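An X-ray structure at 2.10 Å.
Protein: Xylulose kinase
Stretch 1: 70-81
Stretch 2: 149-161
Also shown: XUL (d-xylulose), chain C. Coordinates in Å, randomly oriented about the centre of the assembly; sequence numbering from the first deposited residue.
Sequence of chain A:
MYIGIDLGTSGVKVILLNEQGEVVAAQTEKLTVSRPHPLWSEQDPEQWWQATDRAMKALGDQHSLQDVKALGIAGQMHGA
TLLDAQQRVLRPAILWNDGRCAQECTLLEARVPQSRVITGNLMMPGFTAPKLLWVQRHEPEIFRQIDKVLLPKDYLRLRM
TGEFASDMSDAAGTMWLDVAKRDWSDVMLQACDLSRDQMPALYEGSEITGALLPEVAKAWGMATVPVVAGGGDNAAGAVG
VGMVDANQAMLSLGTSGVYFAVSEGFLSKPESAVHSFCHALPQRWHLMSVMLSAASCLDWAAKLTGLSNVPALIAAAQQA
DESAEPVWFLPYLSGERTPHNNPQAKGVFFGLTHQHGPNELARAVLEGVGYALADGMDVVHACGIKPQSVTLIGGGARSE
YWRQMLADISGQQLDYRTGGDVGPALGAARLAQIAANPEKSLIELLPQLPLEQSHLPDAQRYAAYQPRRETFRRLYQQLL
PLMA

Stretch 1, residues 70-81: ALGIAGQMHGAT
Stretch 2, residues 149-161: VLLPKDYLRLRMT

Val149 and Leu150 end a strand that begins earlier in the chain; the chain turns at Leu151 and continues as helix 152-161, which runs at 147° to strand 70-75, its axis approaching within 7.5 Å. At Val149, phi/psi -117/118, CA lies 3.2 Å from Thr81 O in a CA-H...O contact. Leu150 (-119/138; chi1 m, chi2 t) pairs antiparallel with Thr81, CA-CA 4.8 Å: Leu150 N donates to Thr81 O at 2.8 Å, and Thr81 N to Leu150 O at 2.9 Å. Leu151 (-65/164), the N-cap residue, directs its CA hydrogen almost straight at Gly79 O (CA-O 3.4 Å), while its CD2 reaches His78 N at 3.4 Å. Pro152 packs against the loop, CG 3.5 Å from Gln76 O; a CB on Gly79 would clash with this CG. Lys153 lies opposite Gly75 (CA-CA 4.9 Å), where the absence of a side chain leaves room for Lys153 CB. A water bridges Gln76 O (2.8 Å) and Lys153 N (3.2 Å). The lysine runs past Ile73, CD to CG1 3.8 Å, and its NZ forms a salt bridge with Asp154 OD1 (2.8 Å), which Arg157 NH2 shares at 2.9 Å. Tyr155 (chi1 t) meets Thr81 CG2 through CD1 at 4.1 Å. Ile73 (chi1 p) sets CD1 over one guanidinium face, 3.4 Å from Arg157 NH1. Finally, Met160 (m, t, m) brings CE to 3.6 Å from Ile73 CG2.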

# COMPACT_ATOMS: atom_id res chain seq x y z
N ALA A 70 35.96 39.05 -9.00
CA ALA A 70 36.01 37.77 -9.67
C ALA A 70 34.65 37.10 -9.77
O ALA A 70 33.74 37.41 -9.02
CB ALA A 70 37.00 36.85 -9.00
N LEU A 71 34.52 36.18 -10.72
CA LEU A 71 33.27 35.47 -10.95
C LEU A 71 33.44 33.95 -11.10
O LEU A 71 34.33 33.49 -11.79
CB LEU A 71 32.54 36.04 -12.15
CG LEU A 71 31.22 35.38 -12.53
CD1 LEU A 71 30.29 36.33 -13.24
CD2 LEU A 71 31.48 34.17 -13.37
N GLY A 72 32.56 33.21 -10.44
CA GLY A 72 32.53 31.77 -10.50
C GLY A 72 31.23 31.20 -11.01
O GLY A 72 30.19 31.80 -10.88
N ILE A 73 31.32 30.01 -11.59
CA ILE A 73 30.16 29.27 -12.04
C ILE A 73 30.11 27.85 -11.48
O ILE A 73 31.13 27.21 -11.27
CB ILE A 73 30.05 29.24 -13.58
CG1 ILE A 73 31.10 28.32 -14.17
CG2 ILE A 73 30.19 30.60 -14.16
CD1 ILE A 73 31.71 28.87 -15.42
N ALA A 74 28.89 27.38 -11.25
CA ALA A 74 28.62 25.97 -11.04
C ALA A 74 27.40 25.54 -11.85
O ALA A 74 26.67 26.38 -12.35
CB ALA A 74 28.37 25.69 -9.57
N GLY A 75 27.20 24.24 -11.97
CA GLY A 75 26.26 23.70 -12.93
C GLY A 75 25.79 22.28 -12.70
O GLY A 75 26.52 21.45 -12.20
N GLN A 76 24.56 22.03 -13.09
CA GLN A 76 24.08 20.70 -13.35
C GLN A 76 25.10 19.88 -14.13
O GLN A 76 25.60 20.29 -15.15
CB GLN A 76 22.72 20.73 -14.08
CG GLN A 76 22.76 21.37 -15.44
CD GLN A 76 21.53 21.08 -16.28
OE1 GLN A 76 21.30 19.95 -16.68
NE2 GLN A 76 20.76 22.11 -16.57
N MET A 77 25.40 18.71 -13.61
CA MET A 77 26.51 17.91 -14.10
C MET A 77 26.10 17.10 -15.33
O MET A 77 24.93 16.93 -15.60
CB MET A 77 27.03 17.00 -12.99
CG MET A 77 27.39 17.72 -11.69
SD MET A 77 27.71 16.63 -10.31
CE MET A 77 29.24 15.96 -10.81
N HIS A 78 27.09 16.61 -16.08
CA HIS A 78 26.88 15.53 -17.03
C HIS A 78 26.09 15.83 -18.31
O HIS A 78 25.88 14.95 -19.11
CB HIS A 78 26.05 14.42 -16.42
CG HIS A 78 26.58 13.91 -15.12
ND1 HIS A 78 27.85 13.42 -14.98
CD2 HIS A 78 26.00 13.81 -13.91
CE1 HIS A 78 28.03 13.03 -13.73
NE2 HIS A 78 26.92 13.27 -13.06
N GLY A 79 25.63 17.07 -18.46
CA GLY A 79 24.87 17.48 -19.62
C GLY A 79 25.77 17.52 -20.84
O GLY A 79 26.85 18.08 -20.79
N ALA A 80 25.31 16.93 -21.93
CA ALA A 80 26.07 16.93 -23.17
C ALA A 80 25.69 18.07 -24.13
O ALA A 80 24.64 18.04 -24.75
CB ALA A 80 25.97 15.60 -23.85
N THR A 81 26.56 19.06 -24.23
CA THR A 81 26.41 20.12 -25.20
C THR A 81 27.32 19.93 -26.41
O THR A 81 28.53 19.98 -26.29
CB THR A 81 26.68 21.49 -24.55
OG1 THR A 81 25.95 21.61 -23.33
CG2 THR A 81 26.15 22.61 -25.42
N VAL A 149 32.47 19.15 -27.23
CA VAL A 149 31.48 18.73 -26.25
C VAL A 149 31.69 19.48 -24.93
O VAL A 149 32.72 19.37 -24.30
CB VAL A 149 31.55 17.21 -26.02
CG1 VAL A 149 30.63 16.78 -24.91
CG2 VAL A 149 31.25 16.47 -27.28
N LEU A 150 30.68 20.24 -24.53
CA LEU A 150 30.77 21.02 -23.31
C LEU A 150 29.70 20.62 -22.32
O LEU A 150 28.54 20.42 -22.67
CB LEU A 150 30.68 22.51 -23.60
CG LEU A 150 31.74 23.16 -24.48
CD1 LEU A 150 31.44 24.62 -24.62
CD2 LEU A 150 33.11 22.95 -23.91
N LEU A 151 30.09 20.53 -21.06
CA LEU A 151 29.14 20.49 -19.99
C LEU A 151 28.38 21.81 -19.91
O LEU A 151 28.77 22.80 -20.48
CB LEU A 151 29.83 20.15 -18.68
CG LEU A 151 30.47 18.76 -18.61
CD1 LEU A 151 31.53 18.70 -17.54
CD2 LEU A 151 29.41 17.72 -18.36
N PRO A 152 27.27 21.82 -19.20
CA PRO A 152 26.32 22.93 -19.31
C PRO A 152 26.89 24.25 -18.79
O PRO A 152 26.78 25.26 -19.47
CB PRO A 152 25.14 22.44 -18.47
CG PRO A 152 25.20 20.96 -18.60
CD PRO A 152 26.63 20.62 -18.59
N LYS A 153 27.51 24.24 -17.62
CA LYS A 153 28.09 25.45 -17.07
C LYS A 153 29.26 25.95 -17.92
O LYS A 153 29.54 27.14 -17.97
CB LYS A 153 28.53 25.23 -15.63
CG LYS A 153 29.97 24.81 -15.50
CD LYS A 153 30.35 24.60 -14.08
CE LYS A 153 31.85 24.42 -13.94
NZ LYS A 153 32.39 23.32 -14.75
N ASP A 154 29.93 25.02 -18.57
CA ASP A 154 31.06 25.31 -19.42
C ASP A 154 30.64 25.93 -20.75
O ASP A 154 31.36 26.73 -21.31
CB ASP A 154 31.92 24.07 -19.62
CG ASP A 154 32.47 23.52 -18.32
OD1 ASP A 154 32.71 24.31 -17.40
OD2 ASP A 154 32.67 22.33 -18.13
N TYR A 155 29.45 25.58 -21.23
CA TYR A 155 28.90 26.29 -22.37
C TYR A 155 28.65 27.74 -21.99
O TYR A 155 28.96 28.64 -22.74
CB TYR A 155 27.61 25.66 -22.89
CG TYR A 155 26.90 26.53 -23.90
CD1 TYR A 155 27.31 26.57 -25.21
CD2 TYR A 155 25.85 27.34 -23.53
CE1 TYR A 155 26.67 27.36 -26.13
CE2 TYR A 155 25.21 28.14 -24.43
CZ TYR A 155 25.62 28.15 -25.73
OH TYR A 155 24.99 28.96 -26.63
N LEU A 156 28.11 27.92 -20.80
CA LEU A 156 27.98 29.21 -20.18
C LEU A 156 29.27 30.02 -20.14
O LEU A 156 29.30 31.17 -20.52
CB LEU A 156 27.38 29.07 -18.79
CG LEU A 156 26.49 30.19 -18.31
CD1 LEU A 156 25.58 30.69 -19.40
CD2 LEU A 156 25.69 29.72 -17.13
N ARG A 157 30.35 29.39 -19.68
CA ARG A 157 31.65 30.01 -19.70
C ARG A 157 32.05 30.52 -21.08
O ARG A 157 32.45 31.66 -21.22
CB ARG A 157 32.72 29.07 -19.13
CG ARG A 157 34.12 29.63 -19.16
CD ARG A 157 35.22 28.59 -19.12
NE ARG A 157 34.84 27.46 -18.29
CZ ARG A 157 34.73 27.51 -16.99
NH1 ARG A 157 35.00 28.63 -16.34
NH2 ARG A 157 34.36 26.44 -16.32
N LEU A 158 31.94 29.67 -22.09
CA LEU A 158 32.26 30.04 -23.46
C LEU A 158 31.48 31.26 -23.94
O LEU A 158 32.04 32.18 -24.50
CB LEU A 158 32.04 28.86 -24.39
CG LEU A 158 32.12 29.14 -25.89
CD1 LEU A 158 33.55 29.24 -26.31
CD2 LEU A 158 31.39 28.10 -26.69
N ARG A 159 30.19 31.28 -23.66
CA ARG A 159 29.36 32.45 -23.93
C ARG A 159 29.79 33.72 -23.17
O ARG A 159 29.64 34.82 -23.67
CB ARG A 159 27.89 32.14 -23.69
CG ARG A 159 27.22 31.38 -24.82
CD ARG A 159 27.13 32.15 -26.12
NE ARG A 159 25.77 32.16 -26.68
CZ ARG A 159 24.89 33.11 -26.47
NH1 ARG A 159 25.19 34.14 -25.72
NH2 ARG A 159 23.69 33.02 -27.00
N MET A 160 30.33 33.54 -21.97
CA MET A 160 30.78 34.64 -21.16
C MET A 160 32.22 35.09 -21.43
O MET A 160 32.54 36.25 -21.24
CB MET A 160 30.64 34.30 -19.68
CG MET A 160 29.23 34.33 -19.14
SD MET A 160 29.20 34.17 -17.36
CE MET A 160 29.97 32.60 -17.16
N THR A 161 33.07 34.17 -21.88
CA THR A 161 34.50 34.41 -21.99
C THR A 161 35.11 34.17 -23.34
O THR A 161 36.20 34.63 -23.62
CB THR A 161 35.28 33.61 -20.95
OG1 THR A 161 35.18 32.21 -21.24
CG2 THR A 161 34.70 33.77 -19.59
C1 XUL C . 25.00 12.96 -10.36
C2 XUL C . 24.34 14.01 -9.48
C3 XUL C . 24.45 15.44 -9.87
C4 XUL C . 23.04 15.86 -10.22
C5 XUL C . 23.00 17.14 -11.03
O1 XUL C . 26.36 12.81 -10.04
O2 XUL C . 23.22 13.64 -8.70
O3 XUL C . 25.19 15.46 -11.05
O4 XUL C . 22.53 14.80 -10.98
O5 XUL C . 24.30 17.56 -11.28
O HOH W 1 27.97 21.75 -15.62